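Local coordinates for aminotransferase class I and II (Streptococcus suis 89/1591, PDB 3OP7), which probably catalyses pyridoxal-phosphate-dependent transfer of amino groups, carrying its cofactor as an internal aldimine on a lysine, at residues E35-L40 against A263-A268; F68-S73 against V79-I84; L95-S100 against I215-L220; I158-A163 against E177-I182; M171-L176 against I208-K213. All coordinates share one frame; numbering follows the deposited sequence.

Contact 1: residues E35-L40 against A263-A268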
# COMPACT_ATOMS: atom_id res chain seq x y z
N GLU A 35 17.07 17.76 4.66
CA GLU A 35 17.87 18.97 4.86
C GLU A 35 17.17 20.22 4.30
O GLU A 35 17.05 21.22 4.98
CB GLU A 35 19.23 18.83 4.17
CG GLU A 35 20.06 20.12 4.05
CD GLU A 35 21.19 20.21 5.02
OE1 GLU A 35 21.77 19.16 5.40
OE2 GLU A 35 21.53 21.37 5.37
N GLU A 36 16.72 20.12 3.06
CA GLU A 36 16.02 21.24 2.41
C GLU A 36 14.68 21.51 3.09
O GLU A 36 14.28 22.66 3.23
CB GLU A 36 15.83 21.01 0.89
CG GLU A 36 15.48 22.31 0.14
CD GLU A 36 15.19 22.21 -1.36
OE1 GLU A 36 15.40 21.14 -1.98
OE2 GLU A 36 14.74 23.24 -1.92
N LEU A 37 13.97 20.45 3.48
CA LEU A 37 12.71 20.65 4.21
C LEU A 37 12.91 21.34 5.56
O LEU A 37 12.16 22.26 5.91
CB LEU A 37 11.97 19.35 4.43
CG LEU A 37 10.62 19.41 5.14
CD1 LEU A 37 9.60 20.35 4.43
CD2 LEU A 37 10.04 17.97 5.36
N PHE A 38 13.96 20.96 6.29
CA PHE A 38 14.26 21.64 7.54
C PHE A 38 14.55 23.12 7.27
O PHE A 38 14.07 23.99 8.00
CB PHE A 38 15.47 21.01 8.22
CG PHE A 38 15.23 19.62 8.77
CD1 PHE A 38 14.02 19.26 9.33
CD2 PHE A 38 16.27 18.70 8.82
CE1 PHE A 38 13.85 18.01 9.88
CE2 PHE A 38 16.09 17.45 9.37
CZ PHE A 38 14.88 17.10 9.91
N ALA A 39 15.32 23.39 6.22
CA ALA A 39 15.71 24.76 5.90
C ALA A 39 14.52 25.64 5.54
O ALA A 39 14.39 26.75 6.05
CB ALA A 39 16.77 24.80 4.77
N LEU A 40 13.65 25.16 4.66
CA LEU A 40 12.53 26.00 4.26
C LEU A 40 11.48 26.14 5.39
O LEU A 40 10.76 27.14 5.44
CB LEU A 40 11.94 25.54 2.91
CG LEU A 40 11.27 24.20 2.84
CD1 LEU A 40 9.90 24.35 3.52
CD2 LEU A 40 11.12 23.69 1.38
N ALA A 263 5.34 14.20 7.15
CA ALA A 263 4.12 14.80 6.55
C ALA A 263 3.60 15.94 7.45
O ALA A 263 3.18 16.95 6.94
CB ALA A 263 3.02 13.74 6.35
N GLN A 264 3.63 15.74 8.78
CA GLN A 264 3.16 16.77 9.72
C GLN A 264 3.97 18.07 9.48
O GLN A 264 3.44 19.17 9.42
CB GLN A 264 3.37 16.32 11.16
CG GLN A 264 2.44 15.21 11.67
CD GLN A 264 2.72 14.84 13.11
OE1 GLN A 264 2.80 15.70 13.99
NE2 GLN A 264 2.91 13.57 13.35
N LEU A 265 5.29 17.91 9.45
CA LEU A 265 6.21 19.04 9.20
C LEU A 265 5.96 19.72 7.85
O LEU A 265 5.87 20.97 7.78
CB LEU A 265 7.65 18.55 9.32
CG LEU A 265 8.76 19.59 9.11
CD1 LEU A 265 8.63 20.76 10.11
CD2 LEU A 265 10.11 18.88 9.27
N ALA A 266 5.85 18.94 6.77
CA ALA A 266 5.60 19.50 5.45
C ALA A 266 4.28 20.23 5.39
O ALA A 266 4.19 21.37 4.87
CB ALA A 266 5.66 18.40 4.36
N LEU A 267 3.23 19.65 5.94
CA LEU A 267 1.91 20.30 5.90
C LEU A 267 1.85 21.58 6.74
O LEU A 267 1.17 22.55 6.37
CB LEU A 267 0.85 19.29 6.37
CG LEU A 267 0.53 18.30 5.28
CD1 LEU A 267 -0.11 17.05 5.87
CD2 LEU A 267 -0.36 18.89 4.19
N ALA A 268 2.58 21.59 7.83
CA ALA A 268 2.69 22.77 8.69
C ALA A 268 3.40 23.91 7.99
O ALA A 268 3.24 25.06 8.37
CB ALA A 268 3.38 22.43 10.06
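The ring of Phe38 meets Leu265 with its edge: methyl CD2 of Leu265 lies near the ring plane, beside the CD1-CE1 side, and comes to 3.9 Å from Phe38 CE1. The two side chains cross at about a right angle. The same ring also makes an edge-to-face pair with Phe48, outside the two segments. The CB of Phe38 starts out turned from helix 263-268, and the first torsion (chi1 -69°), with CG opposite the carbonyl carbon, helps to bring the ring edge back to it. The same Leu265 methyl also serves Leu37, whose CD2 stands 4.0 Å from Leu265 CD2, the two leucines sliding past each other in opposite directions. The other branch of Leu37, CD1, rests 4.2 Å from CA of Ala266; the small alanine lets this methyl approach the backbone. No hydrogen bond links the segments, so one leucine methyl between a ring and a second leucine carries much of the packing. Ile273 of helix 270-294 touches both Leu37 and Ala266. The segment axes come within 10.4 Å of each other and cross at 41°. This is an apolar helix-helix packing, joining helix 34-41, near the start of the chain, to helix 257-268, just before the long helix 270-294 of a probable fold-type I aminotransferase.

Contact 2: residues F68-S73 against V79-I84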
# COMPACT_ATOMS: atom_id res chain seq x y z
N PHE A 68 -1.56 15.75 11.29
CA PHE A 68 -1.79 15.42 9.87
C PHE A 68 -3.25 15.65 9.47
O PHE A 68 -3.55 16.37 8.52
CB PHE A 68 -1.39 13.97 9.59
CG PHE A 68 -1.70 13.52 8.21
CD1 PHE A 68 -0.82 13.80 7.18
CD2 PHE A 68 -2.86 12.80 7.95
CE1 PHE A 68 -1.10 13.37 5.88
CE2 PHE A 68 -3.18 12.38 6.60
CZ PHE A 68 -2.29 12.66 5.58
N LYS A 69 -4.18 15.08 10.24
CA LYS A 69 -5.59 15.23 9.91
C LYS A 69 -6.04 16.66 9.95
O LYS A 69 -6.75 17.10 9.05
CB LYS A 69 -6.50 14.36 10.81
CG LYS A 69 -6.35 12.89 10.60
CD LYS A 69 -7.39 12.21 11.52
CE LYS A 69 -7.39 10.74 11.33
NZ LYS A 69 -8.54 10.08 12.11
N LYS A 70 -5.64 17.40 10.97
CA LYS A 70 -6.02 18.82 11.06
C LYS A 70 -5.43 19.64 9.92
O LYS A 70 -6.16 20.40 9.28
CB LYS A 70 -5.56 19.43 12.38
CG LYS A 70 -5.99 20.89 12.61
CD LYS A 70 -7.50 21.01 12.70
CE LYS A 70 -7.94 22.39 13.11
NZ LYS A 70 -9.44 22.53 13.17
N SER A 71 -4.13 19.50 9.67
CA SER A 71 -3.46 20.32 8.64
C SER A 71 -4.05 20.02 7.26
O SER A 71 -4.29 20.95 6.51
CB SER A 71 -1.96 20.06 8.60
OG SER A 71 -1.32 20.52 9.80
N VAL A 72 -4.28 18.74 6.96
CA VAL A 72 -4.94 18.37 5.70
C VAL A 72 -6.33 18.99 5.60
O VAL A 72 -6.67 19.58 4.58
CB VAL A 72 -5.02 16.87 5.47
CG1 VAL A 72 -5.97 16.56 4.29
CG2 VAL A 72 -3.62 16.24 5.22
N SER A 73 -7.15 18.84 6.65
CA SER A 73 -8.52 19.42 6.68
C SER A 73 -8.50 20.92 6.35
O SER A 73 -9.38 21.43 5.66
CB SER A 73 -9.24 19.07 8.00
OG SER A 73 -8.80 19.88 9.07
N VAL A 79 -14.25 21.12 5.52
CA VAL A 79 -13.84 19.72 5.78
C VAL A 79 -13.26 19.59 7.19
O VAL A 79 -12.33 20.29 7.56
CB VAL A 79 -12.81 19.20 4.75
CG1 VAL A 79 -12.38 17.75 5.08
CG2 VAL A 79 -13.38 19.32 3.30
N LYS A 80 -13.81 18.66 7.95
CA LYS A 80 -13.35 18.41 9.31
C LYS A 80 -12.23 17.37 9.33
O LYS A 80 -12.16 16.51 8.44
CB LYS A 80 -14.49 17.93 10.19
CG LYS A 80 -15.55 19.00 10.40
CD LYS A 80 -16.74 18.51 11.20
CE LYS A 80 -17.70 19.70 11.54
NZ LYS A 80 -19.14 19.35 11.31
N PRO A 81 -11.38 17.42 10.38
CA PRO A 81 -10.32 16.41 10.47
C PRO A 81 -10.80 14.97 10.42
O PRO A 81 -10.09 14.10 9.91
CB PRO A 81 -9.70 16.67 11.86
CG PRO A 81 -10.07 18.06 12.21
CD PRO A 81 -11.29 18.46 11.43
N GLU A 82 -11.96 14.69 11.03
CA GLU A 82 -12.52 13.33 11.03
C GLU A 82 -12.84 12.79 9.63
O GLU A 82 -13.05 11.59 9.45
CB GLU A 82 -13.79 13.27 11.92
CG GLU A 82 -14.97 14.10 11.31
CD GLU A 82 -16.15 14.40 12.28
OE1 GLU A 82 -16.80 13.45 12.75
OE2 GLU A 82 -16.47 15.59 12.50
N GLN A 83 -12.86 13.65 8.62
CA GLN A 83 -13.12 13.26 7.25
C GLN A 83 -11.83 12.85 6.49
O GLN A 83 -11.88 12.56 5.28
CB GLN A 83 -13.79 14.40 6.51
CG GLN A 83 -15.21 14.76 7.01
CD GLN A 83 -15.76 15.96 6.30
OE1 GLN A 83 -15.87 17.04 6.88
NE2 GLN A 83 -16.10 15.79 5.02
N ILE A 84 -10.68 12.80 7.19
CA ILE A 84 -9.37 12.56 6.55
C ILE A 84 -8.83 11.23 6.96
O ILE A 84 -8.76 10.96 8.18
CB ILE A 84 -8.34 13.64 6.94
CG1 ILE A 84 -8.88 15.06 6.64
CG2 ILE A 84 -7.00 13.43 6.21
CD1 ILE A 84 -9.33 15.34 5.12
O HOH W 1 -10.53 10.21 10.14
O HOH W 2 -11.89 22.67 6.30
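One water ties Lys69 to the 79-84 turn: it accepts from Lys69 NZ at 2.8 Å and donates to both Glu82 O and Ile84 O, the latter at 2.7 Å. The ammonium also forms a salt bridge with Glu63, so its charge is met directly as well as through the water. The extended lysine chain runs past two carbonyls on the way, with CE 3.4 Å from Ile84 O. At the other end of the segment, Ser73 OG donates to Lys70 O at 2.7 Å, folded back onto its own helix by chi1 of 78°. The torsion also leaves OG against CD of Pro81, while Ser73 CB packs against Val79 O. Lys70, bent at chi2, lies side by side with Pro81, its CD 3.9 Å from Pro81 CG. The apolar part of the contact has Ile84 CD1 3.7 Å from Val72 CG1 and Ile84 CG2 against Phe68 CE2. The turn is braced from within by Lys80 N, which donates almost straight to Gln83 OE1. The contact thus folds the link from helix 66-73 back on the helix at the start of edge strand 84-87, with Trp233 of strand 232-235 and Leu267 of helix 257-268 packing beside it.

Contact 3: residues L95-S100 against I215-L220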
# COMPACT_ATOMS: atom_id res chain seq x y z
N LEU A 95 -6.79 3.25 -4.50
CA LEU A 95 -7.07 1.84 -4.33
C LEU A 95 -8.06 1.64 -3.19
O LEU A 95 -9.00 0.85 -3.30
CB LEU A 95 -5.80 1.07 -4.02
CG LEU A 95 -6.02 -0.43 -3.76
CD1 LEU A 95 -6.73 -1.12 -4.92
CD2 LEU A 95 -4.69 -1.08 -3.42
N LEU A 96 -7.82 2.29 -2.05
CA LEU A 96 -8.73 2.12 -0.90
C LEU A 96 -10.17 2.52 -1.26
O LEU A 96 -11.13 1.82 -0.91
CB LEU A 96 -8.26 2.97 0.25
CG LEU A 96 -9.13 2.95 1.53
CD1 LEU A 96 -9.27 1.52 2.09
CD2 LEU A 96 -8.54 3.95 2.56
N VAL A 97 -10.32 3.64 -1.96
CA VAL A 97 -11.67 4.12 -2.35
C VAL A 97 -12.36 3.07 -3.25
O VAL A 97 -13.49 2.61 -2.96
CB VAL A 97 -11.64 5.47 -3.05
CG1 VAL A 97 -13.06 5.88 -3.64
CG2 VAL A 97 -11.16 6.53 -2.05
N LEU A 98 -11.67 2.66 -4.31
CA LEU A 98 -12.27 1.78 -5.30
C LEU A 98 -12.51 0.40 -4.75
O LEU A 98 -13.57 -0.21 -4.92
CB LEU A 98 -11.38 1.79 -6.57
CG LEU A 98 -11.29 3.17 -7.24
CD1 LEU A 98 -10.07 3.25 -8.16
CD2 LEU A 98 -12.58 3.46 -8.02
N TYR A 99 -11.53 -0.12 -4.05
CA TYR A 99 -11.66 -1.46 -3.52
C TYR A 99 -12.79 -1.54 -2.47
O TYR A 99 -13.52 -2.55 -2.40
CB TYR A 99 -10.32 -1.89 -2.97
CG TYR A 99 -10.07 -3.36 -2.87
CD1 TYR A 99 -10.74 -4.28 -3.65
CD2 TYR A 99 -9.16 -3.85 -1.97
CE1 TYR A 99 -10.52 -5.65 -3.52
CE2 TYR A 99 -8.92 -5.21 -1.86
CZ TYR A 99 -9.59 -6.10 -2.64
OH TYR A 99 -9.36 -7.46 -2.48
N SER A 100 -12.96 -0.49 -1.67
CA SER A 100 -13.95 -0.46 -0.61
C SER A 100 -15.36 -0.34 -1.20
O SER A 100 -16.31 -0.99 -0.71
CB SER A 100 -13.69 0.73 0.33
OG SER A 100 -12.52 0.53 1.09
N ILE A 215 -15.25 12.64 -3.42
CA ILE A 215 -14.22 11.87 -2.67
C ILE A 215 -12.90 12.38 -3.25
O ILE A 215 -12.63 12.18 -4.45
CB ILE A 215 -14.35 10.35 -2.86
CG1 ILE A 215 -15.72 9.85 -2.39
CG2 ILE A 215 -13.18 9.60 -2.14
CD1 ILE A 215 -15.99 8.40 -2.77
N ALA A 216 -12.16 13.15 -2.44
CA ALA A 216 -10.90 13.76 -2.84
C ALA A 216 -9.72 12.88 -2.46
O ALA A 216 -9.65 12.43 -1.32
CB ALA A 216 -10.74 15.13 -2.19
N VAL A 217 -8.85 12.63 -3.44
CA VAL A 217 -7.64 11.88 -3.22
C VAL A 217 -6.51 12.85 -3.48
O VAL A 217 -6.50 13.63 -4.46
CB VAL A 217 -7.56 10.61 -4.11
CG1 VAL A 217 -6.09 10.13 -4.30
CG2 VAL A 217 -8.43 9.48 -3.52
N ASN A 218 -5.53 12.85 -2.58
CA ASN A 218 -4.40 13.74 -2.77
C ASN A 218 -3.15 13.15 -2.09
O ASN A 218 -3.21 12.08 -1.48
CB ASN A 218 -4.72 15.15 -2.26
CG ASN A 218 -4.00 16.29 -3.05
OD1 ASN A 218 -2.84 16.15 -3.45
ND2 ASN A 218 -4.71 17.43 -3.30
N SER A 219 -2.03 13.84 -2.25
CA SER A 219 -0.80 13.38 -1.58
C SER A 219 0.29 14.43 -1.57
O SER A 219 0.15 15.50 -2.16
CB SER A 219 -0.28 12.12 -2.19
OG SER A 219 0.49 12.33 -3.31
N LEU A 220 1.37 14.11 -0.89
CA LEU A 220 2.51 15.01 -0.79
C LEU A 220 3.52 14.75 -1.90
O LEU A 220 4.57 15.38 -1.91
CB LEU A 220 3.17 14.93 0.56
CG LEU A 220 2.26 15.31 1.76
CD1 LEU A 220 2.96 15.14 3.12
CD2 LEU A 220 1.70 16.74 1.63
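Val97 on a regular helix faces Ile215 on an extended strand, and the nearest CA atoms, those of this pair, stay 8.2 Å apart, so that side chains alone bridge the gap. The two branched residues reach toward each other tip to tip. Val97 CG2 approaches Ile215 CG2 to 3.7 Å, while its CG1 lies 4.0 Å from the end of the isoleucine, CD1. The same CG2 methyl also touches Val217 CG2, two residues along the strand and on the same face. With chi1 at 172°, Val97 spreads CG1 and CG2 so that both meet the strand. Within the helix, Leu96 O is gripped by Ser100 N and Ser100 OG, which arrive from opposite faces of the carbonyl plane. Val234 touches both Val97 and Ile215. With no polar link between the segments, this part of helix 89-101 packs through buried methyl groups on strand 214-219, the strand whose Ser219 OG binds a phosphate oxygen of the cofactor-bearing residue at position 222.

Contact 4: residues I158-A163 against E177-I182. With EDO (1,2-ethanediol), chain J.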
# COMPACT_ATOMS: atom_id res chain seq x y z
N ILE A 158 -18.28 8.26 -10.77
CA ILE A 158 -17.58 8.89 -11.85
C ILE A 158 -16.18 9.21 -11.33
O ILE A 158 -16.04 9.80 -10.23
CB ILE A 158 -18.26 10.20 -12.29
CG1 ILE A 158 -19.67 9.92 -12.81
CG2 ILE A 158 -17.45 10.92 -13.42
CD1 ILE A 158 -20.57 11.17 -12.87
N CYS A 159 -15.17 8.79 -12.08
CA CYS A 159 -13.77 9.03 -11.72
C CYS A 159 -13.16 10.08 -12.60
O CYS A 159 -13.23 10.00 -13.85
CB CYS A 159 -12.96 7.73 -11.81
SG CYS A 159 -13.55 6.38 -10.83
N ILE A 160 -12.56 11.10 -11.97
CA ILE A 160 -11.81 12.12 -12.65
C ILE A 160 -10.44 12.32 -12.00
O ILE A 160 -10.20 11.88 -10.88
CB ILE A 160 -12.56 13.47 -12.64
CG1 ILE A 160 -12.70 14.05 -11.22
CG2 ILE A 160 -13.94 13.34 -13.35
CD1 ILE A 160 -13.31 15.52 -11.25
N ASN A 161 -9.55 13.01 -12.71
CA ASN A 161 -8.20 13.28 -12.26
C ASN A 161 -8.05 14.77 -12.62
O ASN A 161 -8.12 15.17 -13.78
CB ASN A 161 -7.26 12.34 -13.02
CG ASN A 161 -5.79 12.43 -12.64
OD1 ASN A 161 -4.94 11.99 -13.45
ND2 ASN A 161 -5.46 12.92 -11.44
N ASN A 162 -7.90 15.61 -11.60
CA ASN A 162 -7.99 17.05 -11.76
C ASN A 162 -6.85 17.73 -10.96
O ASN A 162 -6.93 17.79 -9.73
CB ASN A 162 -9.34 17.57 -11.27
CG ASN A 162 -9.77 18.87 -11.96
OD1 ASN A 162 -9.44 19.11 -13.16
ND2 ASN A 162 -10.44 19.75 -11.21
N ALA A 163 -5.81 18.26 -11.63
CA ALA A 163 -5.59 18.18 -13.09
C ALA A 163 -5.30 16.80 -13.61
O ALA A 163 -4.91 15.93 -12.83
CB ALA A 163 -4.43 19.12 -13.47
N GLU A 177 -19.16 22.26 -11.22
CA GLU A 177 -20.49 22.42 -10.72
C GLU A 177 -21.50 21.74 -11.67
O GLU A 177 -22.48 21.15 -11.19
CB GLU A 177 -20.82 23.94 -10.48
CG GLU A 177 -20.10 24.40 -9.17
CD GLU A 177 -20.22 25.90 -8.80
OE1 GLU A 177 -20.55 26.71 -9.66
OE2 GLU A 177 -19.92 26.24 -7.63
N GLU A 178 -21.26 21.82 -12.98
CA GLU A 178 -22.11 21.19 -13.98
C GLU A 178 -21.97 19.65 -13.94
O GLU A 178 -22.97 18.91 -14.00
CB GLU A 178 -21.85 21.80 -15.39
CG GLU A 178 -22.96 21.43 -16.37
CD GLU A 178 -22.85 22.05 -17.73
OE1 GLU A 178 -22.07 23.00 -17.94
OE2 GLU A 178 -23.56 21.55 -18.61
N LEU A 179 -20.73 19.18 -13.75
CA LEU A 179 -20.44 17.75 -13.54
C LEU A 179 -21.21 17.27 -12.31
O LEU A 179 -21.83 16.19 -12.32
CB LEU A 179 -18.95 17.54 -13.35
CG LEU A 179 -18.45 16.22 -12.81
CD1 LEU A 179 -18.93 15.09 -13.72
CD2 LEU A 179 -16.91 16.29 -12.68
N VAL A 180 -21.15 18.05 -11.24
CA VAL A 180 -21.82 17.68 -10.01
C VAL A 180 -23.35 17.63 -10.22
O VAL A 180 -24.00 16.74 -9.74
CB VAL A 180 -21.43 18.61 -8.87
CG1 VAL A 180 -22.33 18.41 -7.60
CG2 VAL A 180 -19.98 18.36 -8.49
N GLU A 181 -23.92 18.60 -10.91
CA GLU A 181 -25.35 18.56 -11.17
C GLU A 181 -25.75 17.26 -11.89
O GLU A 181 -26.81 16.70 -11.58
CB GLU A 181 -25.81 19.80 -11.92
CG GLU A 181 -25.82 21.04 -11.03
CD GLU A 181 -26.20 22.31 -11.75
OE1 GLU A 181 -25.77 22.50 -12.92
OE2 GLU A 181 -26.92 23.13 -11.15
N ILE A 182 -24.91 16.78 -12.80
CA ILE A 182 -25.19 15.52 -13.49
C ILE A 182 -25.10 14.31 -12.53
O ILE A 182 -26.05 13.48 -12.46
CB ILE A 182 -24.25 15.29 -14.69
CG1 ILE A 182 -24.43 16.36 -15.76
CG2 ILE A 182 -24.50 13.90 -15.28
CD1 ILE A 182 -23.24 16.37 -16.80
C1 EDO J . -29.46 17.23 -14.86
O1 EDO J . -28.89 18.20 -13.94
C2 EDO J . -29.31 17.73 -16.30
O2 EDO J . -28.17 17.19 -17.00
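Apolar packing is all that passes directly between the two segments, and Leu179 takes both shares of it. Its CD2 meets Ile160 CD1 at 3.9 Å, the two side chains reaching toward each other tip to tip. Its other branch goes to Ile158, with CD1 of the leucine 4.3 Å from CD1 of the isoleucine. Leu179 has CG opposite the backbone N (chi1 166°), which pushes its fork out toward the strand, one prong for each isoleucine. The two isoleucines differ: in Ile160, chi1 of 66° tucks CG1 between the backbone N and the carbonyl carbon, whereas Ile158 keeps CG1 opposite the carbonyl carbon. Both leave the strand on one face, two residues apart. Polar interactions lie around this apolar packing and not within it. Asn162 OD1 accepts from Met171 N, and Asn161 ND2 donates to Asp193 O. On the helix, Glu178 forms a salt bridge with Arg148. A 1,2-ethanediol molecule, probably from the crystallisation liquor, makes a weak 3.5 Å bond from its O1 to Glu181 O and is also bound by Arg148. In the backbone, the peptide bond between Asn162 and Ala163 is cis. In the fold, this is the packing of helix 173-184 on strand 157-161 within the beta-alpha-beta crossover that continues to strand 189-193, parallel and adjacent to the first strand, with Leu147 of helix 144-150 beside Leu179 and Ile182.

Contact 5: residues M171-L176 against I208-K213. With EDO (1,2-ethanediol), chain K.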
# COMPACT_ATOMS: atom_id res chain seq x y z
N MSE A 171 -10.34 21.01 -14.85
CA MSE A 171 -11.73 21.46 -14.79
C MSE A 171 -11.88 22.52 -13.73
O MSE A 171 -11.67 22.25 -12.55
CB MSE A 171 -12.67 20.31 -14.43
CG MSE A 171 -12.65 19.16 -15.40
SE MSE A 171 -13.42 17.52 -14.63
CE MSE A 171 -13.42 16.46 -16.25
N ASP A 172 -12.35 23.68 -14.11
CA ASP A 172 -12.54 24.73 -13.13
C ASP A 172 -13.88 24.58 -12.40
O ASP A 172 -14.66 23.64 -12.63
CB ASP A 172 -12.35 26.11 -13.77
CG ASP A 172 -13.40 26.47 -14.79
OD1 ASP A 172 -14.43 25.79 -14.95
OD2 ASP A 172 -13.20 27.49 -15.45
N ARG A 173 -14.16 25.52 -11.51
CA ARG A 173 -15.39 25.50 -10.73
C ARG A 173 -16.64 25.44 -11.59
O ARG A 173 -17.52 24.67 -11.30
CB ARG A 173 -15.49 26.75 -9.83
CG ARG A 173 -16.81 26.86 -9.05
CD ARG A 173 -16.83 28.09 -8.15
NE ARG A 173 -15.90 27.94 -7.02
CZ ARG A 173 -16.17 27.33 -5.87
NH1 ARG A 173 -17.33 26.74 -5.64
NH2 ARG A 173 -15.26 27.32 -4.93
N THR A 174 -16.74 26.27 -12.61
CA THR A 174 -17.95 26.31 -13.45
C THR A 174 -18.21 24.91 -14.07
O THR A 174 -19.34 24.42 -14.08
CB THR A 174 -17.82 27.35 -14.54
OG1 THR A 174 -17.62 28.63 -13.93
CG2 THR A 174 -19.10 27.43 -15.42
N TYR A 175 -17.16 24.31 -14.61
CA TYR A 175 -17.22 22.95 -15.11
C TYR A 175 -17.60 21.91 -14.08
O TYR A 175 -18.49 21.08 -14.32
CB TYR A 175 -15.87 22.56 -15.73
CG TYR A 175 -15.93 21.31 -16.56
CD1 TYR A 175 -15.97 20.06 -15.98
CD2 TYR A 175 -15.95 21.38 -17.96
CE1 TYR A 175 -16.04 18.90 -16.77
CE2 TYR A 175 -15.98 20.24 -18.72
CZ TYR A 175 -16.06 19.02 -18.12
OH TYR A 175 -16.12 17.90 -18.90
N LEU A 176 -16.89 21.90 -12.94
CA LEU A 176 -17.17 20.99 -11.86
C LEU A 176 -18.60 21.06 -11.32
O LEU A 176 -19.17 20.03 -10.94
CB LEU A 176 -16.19 21.17 -10.67
CG LEU A 176 -14.72 20.82 -10.93
CD1 LEU A 176 -13.80 21.29 -9.78
CD2 LEU A 176 -14.49 19.30 -11.17
N ILE A 208 -14.62 17.76 -3.18
CA ILE A 208 -15.35 17.76 -1.92
C ILE A 208 -15.83 19.15 -1.46
O ILE A 208 -16.70 19.24 -0.60
CB ILE A 208 -14.48 17.12 -0.85
CG1 ILE A 208 -15.36 16.60 0.30
CG2 ILE A 208 -13.36 18.08 -0.45
CD1 ILE A 208 -14.60 15.86 1.38
N GLU A 209 -15.32 20.22 -2.08
CA GLU A 209 -15.80 21.58 -1.82
C GLU A 209 -17.03 21.95 -2.66
O GLU A 209 -17.68 23.00 -2.40
CB GLU A 209 -14.65 22.59 -2.06
CG GLU A 209 -13.50 22.44 -1.05
CD GLU A 209 -12.26 23.24 -1.39
OE1 GLU A 209 -11.83 23.34 -2.57
OE2 GLU A 209 -11.64 23.73 -0.43
N VAL A 210 -17.33 21.14 -3.67
CA VAL A 210 -18.51 21.37 -4.49
C VAL A 210 -19.56 20.27 -4.44
O VAL A 210 -20.63 20.45 -5.03
CB VAL A 210 -18.13 21.66 -5.97
CG1 VAL A 210 -17.38 23.01 -6.10
CG2 VAL A 210 -17.32 20.56 -6.58
N TYR A 211 -19.27 19.17 -3.75
CA TYR A 211 -20.18 18.01 -3.71
C TYR A 211 -20.00 17.20 -2.46
O TYR A 211 -18.89 16.73 -2.17
CB TYR A 211 -19.90 17.13 -4.93
CG TYR A 211 -20.88 16.01 -5.24
CD1 TYR A 211 -22.26 16.15 -5.00
CD2 TYR A 211 -20.45 14.87 -5.86
CE1 TYR A 211 -23.17 15.14 -5.35
CE2 TYR A 211 -21.32 13.84 -6.19
CZ TYR A 211 -22.69 13.99 -5.94
OH TYR A 211 -23.55 13.00 -6.27
N ASP A 212 -21.11 16.97 -1.74
CA ASP A 212 -21.11 16.12 -0.53
C ASP A 212 -20.65 14.71 -0.81
O ASP A 212 -20.07 14.04 0.06
CB ASP A 212 -22.52 15.96 0.08
CG ASP A 212 -22.49 15.26 1.46
OD1 ASP A 212 -22.08 15.96 2.42
OD2 ASP A 212 -22.86 14.04 1.60
N LYS A 213 -20.96 14.22 -2.00
CA LYS A 213 -20.51 12.86 -2.39
C LYS A 213 -19.23 12.89 -3.28
O LYS A 213 -18.95 11.95 -4.03
CB LYS A 213 -21.66 12.12 -3.09
CG LYS A 213 -22.62 11.45 -2.13
CD LYS A 213 -23.86 10.87 -2.88
CE LYS A 213 -24.19 9.49 -2.32
NZ LYS A 213 -25.53 8.96 -2.79
C1 EDO K . -13.29 26.72 -1.60
O1 EDO K . -14.72 26.58 -1.70
C2 EDO K . -12.66 26.65 -2.99
O2 EDO K . -11.34 26.06 -3.01
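Arg173 and Val210 meet at a slant, with NH1 of the guanidinium 3.8 Å from the valine methyl CG1. A bend at chi3 (-70°) turns the head group of the otherwise extended arginine toward the valine. Val210 points its second methyl at the helix, with CG2 4.3 Å from CB of Leu176. The arginine is held from outside the pair by salt bridges from NE to Asp203 and from NH1 to Glu177. Glu209 leans in without touching it: Glu209 OE1 stands 5.8 Å from Arg173 NH2. Between them sits a 1,2-ethanediol, at the guanidinium edge, whose O2 donates to Glu209 OE1 at 2.8 Å; Arg173 NH2 gives its O1 only a weak bond. At the start of the helix, Asp172 is the N-cap, its OD1 accepting from Tyr175 N. The contact therefore combines a modest apolar patch with charged surroundings, in which the arginine's carboxylate partners probably fix its head group while its NH1 side packs on valine.

Contacts 1, 3 and 4 are buried and wholly apolar across their segments, whereas contacts 2 and 5 are partly buried and bring polar groups in at their margins, a lysine and its water in contact 2 and an arginine in contact 5. Contacts 3 and 4 both set a helix on the mixed central sheet and meet where Leu98 packs on Cys159. Contacts 4 and 5 share helix 173-184, with centres about 7 Å apart; Val180 there touches Tyr211. Contact 1 joins two helices away from that sheet, yet Leu267 links it to Phe68 and Val72 of contact 2 and to Leu220 of contact 3. Ile208 in turn connects contact 5 with Val79 and Gln83 of contact 2.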